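Local coordinates for segregation protein (Thermus thermophilus, PDB 1WCV) that hydrolyses ATP and binds double-stranded DNA cooperatively when ATP is bound, forming nucleoprotein filaments, and probably serves in chromosome partitioning, at residues Ile9-Gln14 / Val138-Ala143; Ala24-Ala29 / Lys220-His225; Pro100-Glu105 / Thr127-Ala132; Asp42-Gly47 / Ala119-Ser124. All coordinates share one frame; numbering follows the deposited sequence.

Contact 1: residues Ile9-Gln14 / Val138-Ala143; sequences IALANQ and VVPVQA
Leu11 and Val138 rise next to each other from one face of the sheet, with the CD1 methyl of Leu11 resting 3.7 Å from CB of Val138. Both methyls of the valine are covered: CG1 leans on the same leucine methyl, while CG2 meets CG2 of Ile9 at 3.8 Å. Thr23 of helix 18-33 lies over Leu11 and Pro140. Beneath this packing the backbones pair as parallel strands, Val138 N giving to Ala10 O (2.9 Å) and Ala12 N to Val138 O (3.1 Å). These are neighbouring parallel strands of a P-loop NTPase sheet, and the chain leaving Leu11 runs directly into the P-loop. There Ala12 O sits in a hollow walled by Val139 CG1 and by Pro140 CD at 3.6 Å; Val139 CA makes a CA-H...O contact with it (3.2 Å), but it has no conventional hydrogen-bond partner. Asn13 points its side chain at strand 136-142, CG between the backbone N and the carbonyl carbon (chi1 57°), and ND2 gives a straight bond to Pro140 O (2.8 Å, 171°) in its own amide plane. Its OD1 accepts weakly from Gly16 N. An alanine at Asn13 would probably leave Pro140 O without this donor and the start of the P-loop less firmly tied to strand 136-142.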
loop_
_atom_site.group_PDB
_atom_site.type_symbol
_atom_site.label_atom_id
_atom_site.label_comp_id
_atom_site.label_asym_id
_atom_site.label_seq_id
_atom_site.Cartn_x
_atom_site.Cartn_y
_atom_site.Cartn_z
ATOM N N ILE A 9 -19.948 -0.666 -6.926
ATOM C CA ILE A 9 -18.825 0.253 -6.955
ATOM C C ILE A 9 -18.645 0.839 -8.348
ATOM O O ILE A 9 -18.484 0.114 -9.332
ATOM C CB ILE A 9 -17.521 -0.477 -6.537
ATOM C CG1 ILE A 9 -17.681 -1.047 -5.124
ATOM C CG2 ILE A 9 -16.341 0.475 -6.597
ATOM C CD1 ILE A 9 -16.553 -1.986 -4.702
ATOM N N ALA A 10 -18.680 2.163 -8.427
ATOM C CA ALA A 10 -18.500 2.834 -9.696
ATOM C C ALA A 10 -17.035 3.223 -9.819
ATOM O O ALA A 10 -16.423 3.660 -8.844
ATOM C CB ALA A 10 -19.374 4.092 -9.760
ATOM N N LEU A 11 -16.479 3.019 -11.008
ATOM C CA LEU A 11 -15.104 3.405 -11.305
ATOM C C LEU A 11 -15.307 4.656 -12.152
ATOM O O LEU A 11 -15.856 4.574 -13.256
ATOM C CB LEU A 11 -14.392 2.331 -12.131
ATOM C CG LEU A 11 -14.030 0.979 -11.493
ATOM C CD1 LEU A 11 -13.086 1.193 -10.336
ATOM C CD2 LEU A 11 -15.289 0.257 -11.044
ATOM N N ALA A 12 -14.896 5.812 -11.637
ATOM C CA ALA A 12 -15.094 7.053 -12.376
ATOM C C ALA A 12 -14.053 8.116 -12.081
ATOM O O ALA A 12 -13.526 8.199 -10.978
ATOM C CB ALA A 12 -16.476 7.612 -12.070
ATOM N N ASN A 13 -13.745 8.914 -13.096
ATOM C CA ASN A 13 -12.836 10.037 -12.936
ATOM C C ASN A 13 -13.299 11.076 -13.941
ATOM O O ASN A 13 -14.205 10.825 -14.733
ATOM C CB ASN A 13 -11.368 9.647 -13.163
ATOM C CG ASN A 13 -11.133 9.027 -14.511
ATOM O OD1 ASN A 13 -11.906 9.230 -15.440
ATOM N ND2 ASN A 13 -10.054 8.274 -14.631
ATOM N N GLN A 14 -12.678 12.243 -13.912
ATOM C CA GLN A 14 -13.070 13.325 -14.798
ATOM C C GLN A 14 -12.684 13.126 -16.264
ATOM O O GLN A 14 -13.519 13.289 -17.159
ATOM C CB GLN A 14 -12.462 14.624 -14.275
ATOM C CG GLN A 14 -13.223 15.873 -14.620
ATOM C CD GLN A 14 -12.563 17.100 -14.028
ATOM O OE1 GLN A 14 -11.440 17.437 -14.386
ATOM N NE2 GLN A 14 -13.249 17.763 -13.114
ATOM N N VAL A 138 -14.622 4.427 -6.771
ATOM C CA VAL A 138 -13.166 4.333 -6.807
ATOM C C VAL A 138 -12.794 5.283 -7.935
ATOM O O VAL A 138 -13.282 5.141 -9.060
ATOM C CB VAL A 138 -12.668 2.916 -7.145
ATOM C CG1 VAL A 138 -11.167 2.950 -7.453
ATOM C CG2 VAL A 138 -12.923 1.985 -5.969
ATOM N N VAL A 139 -11.954 6.264 -7.620
ATOM C CA VAL A 139 -11.530 7.278 -8.585
ATOM C C VAL A 139 -10.095 6.992 -8.999
ATOM O O VAL A 139 -9.166 7.292 -8.255
ATOM C CB VAL A 139 -11.595 8.687 -7.954
ATOM C CG1 VAL A 139 -11.260 9.755 -9.011
ATOM C CG2 VAL A 139 -12.984 8.930 -7.360
ATOM N N PRO A 140 -9.903 6.386 -10.184
ATOM C CA PRO A 140 -8.563 6.063 -10.683
ATOM C C PRO A 140 -7.990 7.284 -11.383
ATOM O O PRO A 140 -8.593 7.812 -12.313
ATOM C CB PRO A 140 -8.815 4.905 -11.657
ATOM C CG PRO A 140 -10.231 4.413 -11.297
ATOM C CD PRO A 140 -10.922 5.702 -10.992
ATOM N N VAL A 141 -6.839 7.751 -10.919
ATOM C CA VAL A 141 -6.230 8.918 -11.528
ATOM C C VAL A 141 -4.786 8.610 -11.861
ATOM O O VAL A 141 -4.211 7.675 -11.320
ATOM C CB VAL A 141 -6.263 10.148 -10.581
ATOM C CG1 VAL A 141 -7.681 10.409 -10.114
ATOM C CG2 VAL A 141 -5.352 9.919 -9.387
ATOM N N GLN A 142 -4.214 9.377 -12.781
ATOM C CA GLN A 142 -2.818 9.185 -13.134
ATOM C C GLN A 142 -2.001 10.094 -12.247
ATOM O O GLN A 142 -2.494 11.117 -11.771
ATOM C CB GLN A 142 -2.567 9.524 -14.601
ATOM C CG GLN A 142 -3.151 8.519 -15.576
ATOM C CD GLN A 142 -2.702 8.786 -17.001
ATOM O OE1 GLN A 142 -1.505 8.787 -17.295
ATOM N NE2 GLN A 142 -3.661 9.018 -17.893
ATOM N N ALA A 143 -0.751 9.717 -12.014
ATOM C CA ALA A 143 0.126 10.501 -11.161
ATOM C C ALA A 143 0.648 11.743 -11.878
ATOM O O ALA A 143 1.844 11.865 -12.147
ATOM C CB ALA A 143 1.289 9.637 -10.680
#

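Contact 2: residues Ala24-Ala29 / Lys220-His225; sequences AINLAA and KTIAQH
Asn26 reaches out from helix 18-33 to Ile222 at the start of helix 222-225. Its CB is the stem that carries the amide outward; CG lies anti to the residue's own carbonyl carbon (chi1 -67°), which swings the amide across the gap, about perpendicular to the isoleucine side chain. CG, OD1 and ND2 all meet Ile222: CG packs 3.5 Å from its CG2, and ND2 lies 3.9 Å from the same methyl. At the tip, OD1 accepts from Ile222 N (2.8 Å, 167°), with the donor tilted 19° from the carbonyl plane. Ile222 CG2 presses on this oxygen at 3.1 Å, and CB of Thr221 flanks it at 3.6 Å. Asn26 thus meets the first N-H of a helix whose N-terminal turn is closed by a capping box, with Thr221 as N-cap: Thr221 N gives to Gln224 OE1, and Gln224 N to Thr221 OG1, which also bonds Asp78. A leucine in place of Asn26 would probably leave Ile222 N without its acceptor and press a methyl against that polar group. Helix 18-33 follows the P-loop, and Asn26 sits one turn beyond the ATP-binding Thr22. Beside the polar bond, CG2 of Thr221 nestles between two residues a turn apart, 3.7 Å from Ile25 CG2 and 3.9 Å from Ala29 CB.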
loop_
_atom_site.group_PDB
_atom_site.type_symbol
_atom_site.label_atom_id
_atom_site.label_comp_id
_atom_site.label_asym_id
_atom_site.label_seq_id
_atom_site.Cartn_x
_atom_site.Cartn_y
_atom_site.Cartn_z
ATOM N N ALA A 24 -10.907 -1.239 -13.677
ATOM C CA ALA A 24 -12.204 -1.922 -13.646
ATOM C C ALA A 24 -12.023 -3.399 -13.987
ATOM O O ALA A 24 -12.562 -4.275 -13.313
ATOM C CB ALA A 24 -13.167 -1.283 -14.647
ATOM N N ILE A 25 -11.255 -3.658 -15.037
ATOM C CA ILE A 25 -11.007 -5.021 -15.489
ATOM C C ILE A 25 -10.276 -5.868 -14.460
ATOM O O ILE A 25 -10.712 -6.970 -14.117
ATOM C CB ILE A 25 -10.153 -5.044 -16.784
ATOM C CG1 ILE A 25 -10.945 -4.461 -17.962
ATOM C CG2 ILE A 25 -9.668 -6.469 -17.068
ATOM C CD1 ILE A 25 -12.252 -5.137 -18.218
ATOM N N ASN A 26 -9.161 -5.349 -13.965
ATOM C CA ASN A 26 -8.356 -6.117 -13.036
ATOM C C ASN A 26 -8.844 -6.185 -11.614
ATOM O O ASN A 26 -8.539 -7.149 -10.913
ATOM C CB ASN A 26 -6.906 -5.648 -13.108
ATOM C CG ASN A 26 -6.276 -5.972 -14.451
ATOM O OD1 ASN A 26 -6.298 -7.124 -14.892
ATOM N ND2 ASN A 26 -5.721 -4.964 -15.109
ATOM N N LEU A 27 -9.612 -5.187 -11.184
ATOM C CA LEU A 27 -10.170 -5.214 -9.837
ATOM C C LEU A 27 -11.187 -6.358 -9.866
ATOM O O LEU A 27 -11.291 -7.153 -8.932
ATOM C CB LEU A 27 -10.902 -3.908 -9.526
ATOM C CG LEU A 27 -10.784 -3.257 -8.145
ATOM C CD1 LEU A 27 -12.056 -2.461 -7.901
ATOM C CD2 LEU A 27 -10.586 -4.292 -7.040
ATOM N N ALA A 28 -11.935 -6.433 -10.962
ATOM C CA ALA A 28 -12.939 -7.470 -11.119
ATOM C C ALA A 28 -12.284 -8.844 -11.141
ATOM O O ALA A 28 -12.779 -9.784 -10.528
ATOM C CB ALA A 28 -13.726 -7.246 -12.403
ATOM N N ALA A 29 -11.162 -8.950 -11.842
ATOM C CA ALA A 29 -10.453 -10.221 -11.958
ATOM C C ALA A 29 -9.975 -10.735 -10.613
ATOM O O ALA A 29 -10.081 -11.932 -10.321
ATOM C CB ALA A 29 -9.275 -10.083 -12.908
ATOM N N LYS A 220 -7.062 -9.689 -22.509
ATOM C CA LYS A 220 -6.951 -10.523 -21.318
ATOM C C LYS A 220 -6.683 -9.700 -20.066
ATOM O O LYS A 220 -6.092 -8.622 -20.132
ATOM C CB LYS A 220 -5.823 -11.541 -21.488
ATOM C CG LYS A 220 -5.999 -12.482 -22.666
ATOM C CD LYS A 220 -4.831 -13.451 -22.795
ATOM C CE LYS A 220 -4.790 -14.451 -21.646
ATOM N NZ LYS A 220 -3.670 -15.428 -21.782
ATOM N N THR A 221 -7.122 -10.208 -18.918
ATOM C CA THR A 221 -6.869 -9.499 -17.666
ATOM C C THR A 221 -5.383 -9.682 -17.383
ATOM O O THR A 221 -4.744 -10.554 -17.963
ATOM C CB THR A 221 -7.659 -10.102 -16.500
ATOM O OG1 THR A 221 -7.202 -11.440 -16.260
ATOM C CG2 THR A 221 -9.157 -10.108 -16.808
ATOM N N ILE A 222 -4.820 -8.866 -16.501
ATOM C CA ILE A 222 -3.403 -9.012 -16.206
ATOM C C ILE A 222 -3.140 -10.352 -15.505
ATOM O O ILE A 222 -2.040 -10.902 -15.575
ATOM C CB ILE A 222 -2.884 -7.837 -15.341
ATOM C CG1 ILE A 222 -1.357 -7.851 -15.310
ATOM C CG2 ILE A 222 -3.450 -7.919 -13.929
ATOM C CD1 ILE A 222 -0.721 -7.632 -16.660
ATOM N N ALA A 223 -4.152 -10.885 -14.832
ATOM C CA ALA A 223 -3.987 -12.173 -14.165
ATOM C C ALA A 223 -3.806 -13.273 -15.219
ATOM O O ALA A 223 -3.078 -14.248 -14.999
ATOM C CB ALA A 223 -5.196 -12.471 -13.293
ATOM N N GLN A 224 -4.470 -13.114 -16.360
ATOM C CA GLN A 224 -4.372 -14.092 -17.447
ATOM C C GLN A 224 -3.113 -13.865 -18.267
ATOM O O GLN A 224 -2.425 -14.813 -18.639
ATOM C CB GLN A 224 -5.572 -13.992 -18.399
ATOM C CG GLN A 224 -6.912 -14.394 -17.819
ATOM C CD GLN A 224 -8.057 -14.098 -18.772
ATOM O OE1 GLN A 224 -8.277 -12.948 -19.161
ATOM N NE2 GLN A 224 -8.792 -15.138 -19.152
ATOM N N HIS A 225 -2.814 -12.601 -18.540
ATOM C CA HIS A 225 -1.665 -12.230 -19.364
ATOM C C HIS A 225 -0.270 -12.335 -18.745
ATOM O O HIS A 225 0.667 -12.821 -19.380
ATOM C CB HIS A 225 -1.872 -10.805 -19.883
ATOM C CG HIS A 225 -0.845 -10.370 -20.881
ATOM N ND1 HIS A 225 -0.686 -10.992 -22.101
ATOM C CD2 HIS A 225 0.072 -9.375 -20.843
ATOM C CE1 HIS A 225 0.285 -10.398 -22.770
ATOM N NE2 HIS A 225 0.761 -9.413 -22.030
#

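Contact 3: residues Pro100-Glu105 / Thr127-Ala132; sequences PTALRE and TLNALA
Asn129 drives its amide oxygen into the turn that starts helix 102-106, and this is where the contact is tightest. OD1 accepts from Leu103 N (3.1 Å), the donor standing 36° above the carbonyl plane rather than on a lone pair. CB of Ala102 comes to 3.3 Å from the same oxygen. Pro100 O is only 2.9 Å from OD1, two acceptors whose closeness probably costs some electrostatic energy. The other end of the amide is held from outside, ND2 giving to Pro125 O. Leu103 adds the apolar part, its CB 3.9 Å from Asn129 CB and its CD2 reaching Ala130. CB of Ala132 presses to 3.2 Å from Pro100 O, and a water fills the corner, accepting from Arg104 N and lying 2.7 Å from Asn129 O. Toward solvent the grip slackens. Arg104, with CG anti to the backbone N (chi1 -177°), bends at chi3 to bring NH2 to Ala132 O at 3.1 Å in a weak bond; NH2 also bonds weakly to Leu165 O, and the exposed Glu105 forms a salt bridge with NE. The N-terminal turn of short helix 102-106 and the loop before it thus pack on the side of helix 125-133, which links strands 114-118 and 136-142 of a P-loop NTPase domain.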
loop_
_atom_site.group_PDB
_atom_site.type_symbol
_atom_site.label_atom_id
_atom_site.label_comp_id
_atom_site.label_asym_id
_atom_site.label_seq_id
_atom_site.Cartn_x
_atom_site.Cartn_y
_atom_site.Cartn_z
ATOM N N PRO A 100 -31.821 9.877 -14.289
ATOM C CA PRO A 100 -30.618 9.505 -13.543
ATOM C C PRO A 100 -30.665 8.184 -12.778
ATOM O O PRO A 100 -29.631 7.554 -12.568
ATOM C CB PRO A 100 -30.412 10.703 -12.618
ATOM C CG PRO A 100 -31.798 11.179 -12.371
ATOM C CD PRO A 100 -32.400 11.120 -13.748
ATOM N N THR A 101 -31.853 7.762 -12.360
ATOM C CA THR A 101 -31.977 6.517 -11.604
ATOM C C THR A 101 -32.365 5.332 -12.477
ATOM O O THR A 101 -32.766 4.284 -11.973
ATOM C CB THR A 101 -33.017 6.656 -10.471
ATOM O OG1 THR A 101 -34.326 6.801 -11.036
ATOM C CG2 THR A 101 -32.705 7.880 -9.613
ATOM N N ALA A 102 -32.239 5.498 -13.786
ATOM C CA ALA A 102 -32.584 4.438 -14.723
ATOM C C ALA A 102 -31.814 3.158 -14.420
ATOM O O ALA A 102 -32.393 2.152 -14.000
ATOM C CB ALA A 102 -32.297 4.891 -16.140
ATOM N N LEU A 103 -30.506 3.204 -14.643
ATOM C CA LEU A 103 -29.640 2.059 -14.404
ATOM C C LEU A 103 -29.952 1.392 -13.073
ATOM O O LEU A 103 -30.146 0.183 -13.009
ATOM C CB LEU A 103 -28.171 2.495 -14.427
ATOM C CG LEU A 103 -27.119 1.408 -14.171
ATOM C CD1 LEU A 103 -27.282 0.281 -15.176
ATOM C CD2 LEU A 103 -25.728 2.012 -14.274
ATOM N N ARG A 104 -30.010 2.188 -12.014
ATOM C CA ARG A 104 -30.285 1.667 -10.682
ATOM C C ARG A 104 -31.506 0.753 -10.620
ATOM O O ARG A 104 -31.436 -0.349 -10.075
ATOM C CB ARG A 104 -30.469 2.820 -9.693
ATOM C CG ARG A 104 -30.680 2.367 -8.261
ATOM C CD ARG A 104 -30.628 3.543 -7.307
ATOM N NE ARG A 104 -31.791 4.414 -7.436
ATOM C CZ ARG A 104 -31.854 5.651 -6.951
ATOM N NH1 ARG A 104 -32.957 6.369 -7.108
ATOM N NH2 ARG A 104 -30.808 6.177 -6.325
ATOM N N GLU A 105 -32.620 1.208 -11.181
ATOM C CA GLU A 105 -33.849 0.422 -11.157
ATOM C C GLU A 105 -33.809 -0.771 -12.104
ATOM O O GLU A 105 -34.600 -1.705 -11.969
ATOM C CB GLU A 105 -35.047 1.313 -11.501
ATOM C CG GLU A 105 -35.080 2.633 -10.741
ATOM C CD GLU A 105 -35.092 2.454 -9.229
ATOM O OE1 GLU A 105 -35.024 3.478 -8.514
ATOM O OE2 GLU A 105 -35.173 1.298 -8.755
ATOM N N THR A 127 -22.515 8.342 -16.935
ATOM C CA THR A 127 -21.665 8.490 -15.759
ATOM C C THR A 127 -22.586 8.770 -14.582
ATOM O O THR A 127 -22.460 8.169 -13.516
ATOM C CB THR A 127 -20.703 9.677 -15.904
ATOM O OG1 THR A 127 -19.987 9.559 -17.136
ATOM C CG2 THR A 127 -19.715 9.715 -14.735
ATOM N N LEU A 128 -23.518 9.693 -14.790
ATOM C CA LEU A 128 -24.454 10.063 -13.744
ATOM C C LEU A 128 -25.285 8.859 -13.312
ATOM O O LEU A 128 -25.546 8.672 -12.128
ATOM C CB LEU A 128 -25.360 11.200 -14.227
ATOM C CG LEU A 128 -26.288 11.846 -13.194
ATOM C CD1 LEU A 128 -27.399 10.895 -12.829
ATOM C CD2 LEU A 128 -25.495 12.236 -11.956
ATOM N N ASN A 129 -25.709 8.042 -14.267
ATOM C CA ASN A 129 -26.496 6.859 -13.922
ATOM C C ASN A 129 -25.675 5.885 -13.075
ATOM O O ASN A 129 -26.217 5.171 -12.230
ATOM C CB ASN A 129 -26.995 6.158 -15.190
ATOM C CG ASN A 129 -28.395 6.588 -15.574
ATOM O OD1 ASN A 129 -29.384 6.096 -15.022
ATOM N ND2 ASN A 129 -28.489 7.527 -16.508
ATOM N N ALA A 130 -24.368 5.862 -13.300
ATOM C CA ALA A 130 -23.493 4.981 -12.535
ATOM C C ALA A 130 -23.418 5.482 -11.097
ATOM O O ALA A 130 -23.537 4.709 -10.143
ATOM C CB ALA A 130 -22.098 4.960 -13.159
ATOM N N LEU A 131 -23.241 6.790 -10.951
ATOM C CA LEU A 131 -23.137 7.401 -9.639
ATOM C C LEU A 131 -24.434 7.327 -8.847
ATOM O O LEU A 131 -24.417 7.253 -7.619
ATOM C CB LEU A 131 -22.698 8.857 -9.776
ATOM C CG LEU A 131 -21.295 9.042 -10.354
ATOM C CD1 LEU A 131 -20.917 10.515 -10.370
ATOM C CD2 LEU A 131 -20.312 8.247 -9.517
ATOM N N ALA A 132 -25.559 7.346 -9.553
ATOM C CA ALA A 132 -26.858 7.289 -8.893
ATOM C C ALA A 132 -27.210 5.879 -8.447
ATOM O O ALA A 132 -28.066 5.694 -7.586
ATOM C CB ALA A 132 -27.943 7.829 -9.824
HETATM O O HOH W 1 -28.869 4.956 -11.824
#

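Contact 4: residues Asp42-Gly47 / Ala119-Ser124; sequences DLDPQG and APPSLS
Asp44 OD1 accepts from Gln46 N in a short bond (2.7 Å, 164°), closing an Asx turn, while the other oxygen, OD2, lies against the prolines of the facing loop. The N-H comes on the anti side of OD1, 32° out of the carboxylate plane. With CG anti to the backbone N (chi1 -165°), the carboxylate and the ring of Pro120 run antiparallel alongside each other: OD2 is 3.6 Å from Pro120 CA and 3.8 Å from Pro121 CD. A second Asx turn sits just upstream, Asp42 OD1 taking Asp44 N at 3.1 Å, and Asp42 OD2 bonds Thr50. On the Leu43 side, CD of Pro120 packs 3.5 Å from Leu43 O, a buried oxygen without a partner, and CB of the same ring touches Pro45 CD at 4.2 Å. The sequence DLDPQG fits the Walker A' element of the ParA family, and the facing loop follows the Walker B strand; its Ala119 O bonds Lys20 of the P-loop. The Asp loop is folded by its own Asx turns, whereas the proline loop is held by strand 8-11, the P-loop and helix 125-133. Pro120 and Pro121 have no N-H, so the surface they present offers OD2 no donor, and the fit between the loops rests on shape.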
loop_
_atom_site.group_PDB
_atom_site.type_symbol
_atom_site.label_atom_id
_atom_site.label_comp_id
_atom_site.label_asym_id
_atom_site.label_seq_id
_atom_site.Cartn_x
_atom_site.Cartn_y
_atom_site.Cartn_z
ATOM N N ASP A 42 -19.921 -2.552 -18.324
ATOM C CA ASP A 42 -19.267 -1.548 -19.151
ATOM C C ASP A 42 -20.336 -0.514 -19.495
ATOM O O ASP A 42 -21.276 -0.813 -20.235
ATOM C CB ASP A 42 -18.726 -2.176 -20.438
ATOM C CG ASP A 42 -17.803 -1.238 -21.204
ATOM O OD1 ASP A 42 -17.773 -0.031 -20.875
ATOM O OD2 ASP A 42 -17.110 -1.699 -22.140
ATOM N N LEU A 43 -20.206 0.690 -18.947
ATOM C CA LEU A 43 -21.184 1.741 -19.212
ATOM C C LEU A 43 -20.666 2.784 -20.196
ATOM O O LEU A 43 -21.308 3.813 -20.414
ATOM C CB LEU A 43 -21.589 2.430 -17.904
ATOM C CG LEU A 43 -22.378 1.596 -16.896
ATOM C CD1 LEU A 43 -22.602 2.396 -15.619
ATOM C CD2 LEU A 43 -23.714 1.196 -17.509
ATOM N N ASP A 44 -19.511 2.522 -20.791
ATOM C CA ASP A 44 -18.931 3.462 -21.739
ATOM C C ASP A 44 -19.323 3.103 -23.162
ATOM O O ASP A 44 -19.103 1.980 -23.605
ATOM C CB ASP A 44 -17.405 3.462 -21.637
ATOM C CG ASP A 44 -16.775 4.656 -22.336
ATOM O OD1 ASP A 44 -17.224 5.013 -23.445
ATOM O OD2 ASP A 44 -15.825 5.238 -21.779
ATOM N N PRO A 45 -19.909 4.056 -23.900
ATOM C CA PRO A 45 -20.313 3.791 -25.283
ATOM C C PRO A 45 -19.126 3.321 -26.123
ATOM O O PRO A 45 -19.301 2.685 -27.160
ATOM C CB PRO A 45 -20.852 5.142 -25.747
ATOM C CG PRO A 45 -21.412 5.723 -24.485
ATOM C CD PRO A 45 -20.329 5.405 -23.482
ATOM N N GLN A 46 -17.919 3.636 -25.665
ATOM C CA GLN A 46 -16.709 3.240 -26.374
ATOM C C GLN A 46 -16.376 1.761 -26.157
ATOM O O GLN A 46 -15.590 1.179 -26.903
ATOM C CB GLN A 46 -15.532 4.109 -25.929
ATOM C CG GLN A 46 -15.780 5.606 -26.068
ATOM C CD GLN A 46 -16.054 6.038 -27.500
ATOM O OE1 GLN A 46 -16.316 7.211 -27.762
ATOM N NE2 GLN A 46 -15.993 5.093 -28.430
ATOM N N GLY A 47 -16.976 1.161 -25.132
ATOM C CA GLY A 47 -16.739 -0.246 -24.849
ATOM C C GLY A 47 -15.291 -0.649 -24.629
ATOM O O GLY A 47 -14.868 -1.715 -25.077
ATOM N N ALA A 119 -17.669 3.544 -15.569
ATOM C CA ALA A 119 -18.312 4.748 -16.092
ATOM C C ALA A 119 -17.489 5.556 -17.082
ATOM O O ALA A 119 -16.266 5.642 -16.980
ATOM C CB ALA A 119 -18.715 5.644 -14.933
ATOM N N PRO A 120 -18.161 6.166 -18.066
ATOM C CA PRO A 120 -17.439 6.971 -19.053
ATOM C C PRO A 120 -17.014 8.280 -18.388
ATOM O O PRO A 120 -17.547 8.654 -17.343
ATOM C CB PRO A 120 -18.474 7.183 -20.151
ATOM C CG PRO A 120 -19.760 7.196 -19.405
ATOM C CD PRO A 120 -19.596 6.082 -18.390
ATOM N N PRO A 121 -16.043 8.986 -18.977
ATOM C CA PRO A 121 -15.589 10.250 -18.393
ATOM C C PRO A 121 -16.508 11.412 -18.750
ATOM O O PRO A 121 -17.531 11.226 -19.410
ATOM C CB PRO A 121 -14.204 10.418 -18.997
ATOM C CG PRO A 121 -14.397 9.860 -20.377
ATOM C CD PRO A 121 -15.179 8.586 -20.103
ATOM N N SER A 122 -16.137 12.604 -18.290
ATOM C CA SER A 122 -16.875 13.837 -18.575
ATOM C C SER A 122 -18.317 13.903 -18.078
ATOM O O SER A 122 -19.130 14.658 -18.617
ATOM C CB SER A 122 -16.848 14.103 -20.081
ATOM O OG SER A 122 -15.518 14.057 -20.571
ATOM N N LEU A 123 -18.639 13.117 -17.060
ATOM C CA LEU A 123 -19.983 13.115 -16.495
ATOM C C LEU A 123 -21.091 13.207 -17.550
ATOM O O LEU A 123 -21.672 14.271 -17.777
ATOM C CB LEU A 123 -20.123 14.277 -15.503
ATOM C CG LEU A 123 -21.187 14.160 -14.408
ATOM C CD1 LEU A 123 -22.583 14.165 -15.009
ATOM C CD2 LEU A 123 -20.947 12.885 -13.619
ATOM N N SER A 124 -21.372 12.091 -18.203
ATOM C CA SER A 124 -22.427 12.043 -19.206
ATOM C C SER A 124 -23.622 11.428 -18.485
ATOM O O SER A 124 -23.528 11.085 -17.308
ATOM C CB SER A 124 -22.008 11.143 -20.372
ATOM O OG SER A 124 -21.965 9.781 -19.970
#

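Overall arrangement
Contacts 1, 3 and 4 adjoin one another; contacts 1 and 4 approach the P-loop, while contact 3 lies farther off, its Ala130 side chain about 9 Å from that of Lys20. Contact 4 has its centre about 12 Å from those of contacts 1 and 3. It joins contact 1 through Leu11 O and Ala119 N (3.1 Å) and through Gln14 O and Ser122 N (2.9 Å), both probable hydrogen bonds. Thr127 OG1 lies 2.6 Å from Pro120 O, coupling contact 3 to contact 4. Contact 2 meets contact 1 where Leu11 packs on Ala24, but its centre is about 25 Å from that of contact 3, across the chain's centre. The ATP-binding residues Gly16 and Lys20 lie near Asn13 and Pro121, so contacts 1 and 4 border the nucleotide site.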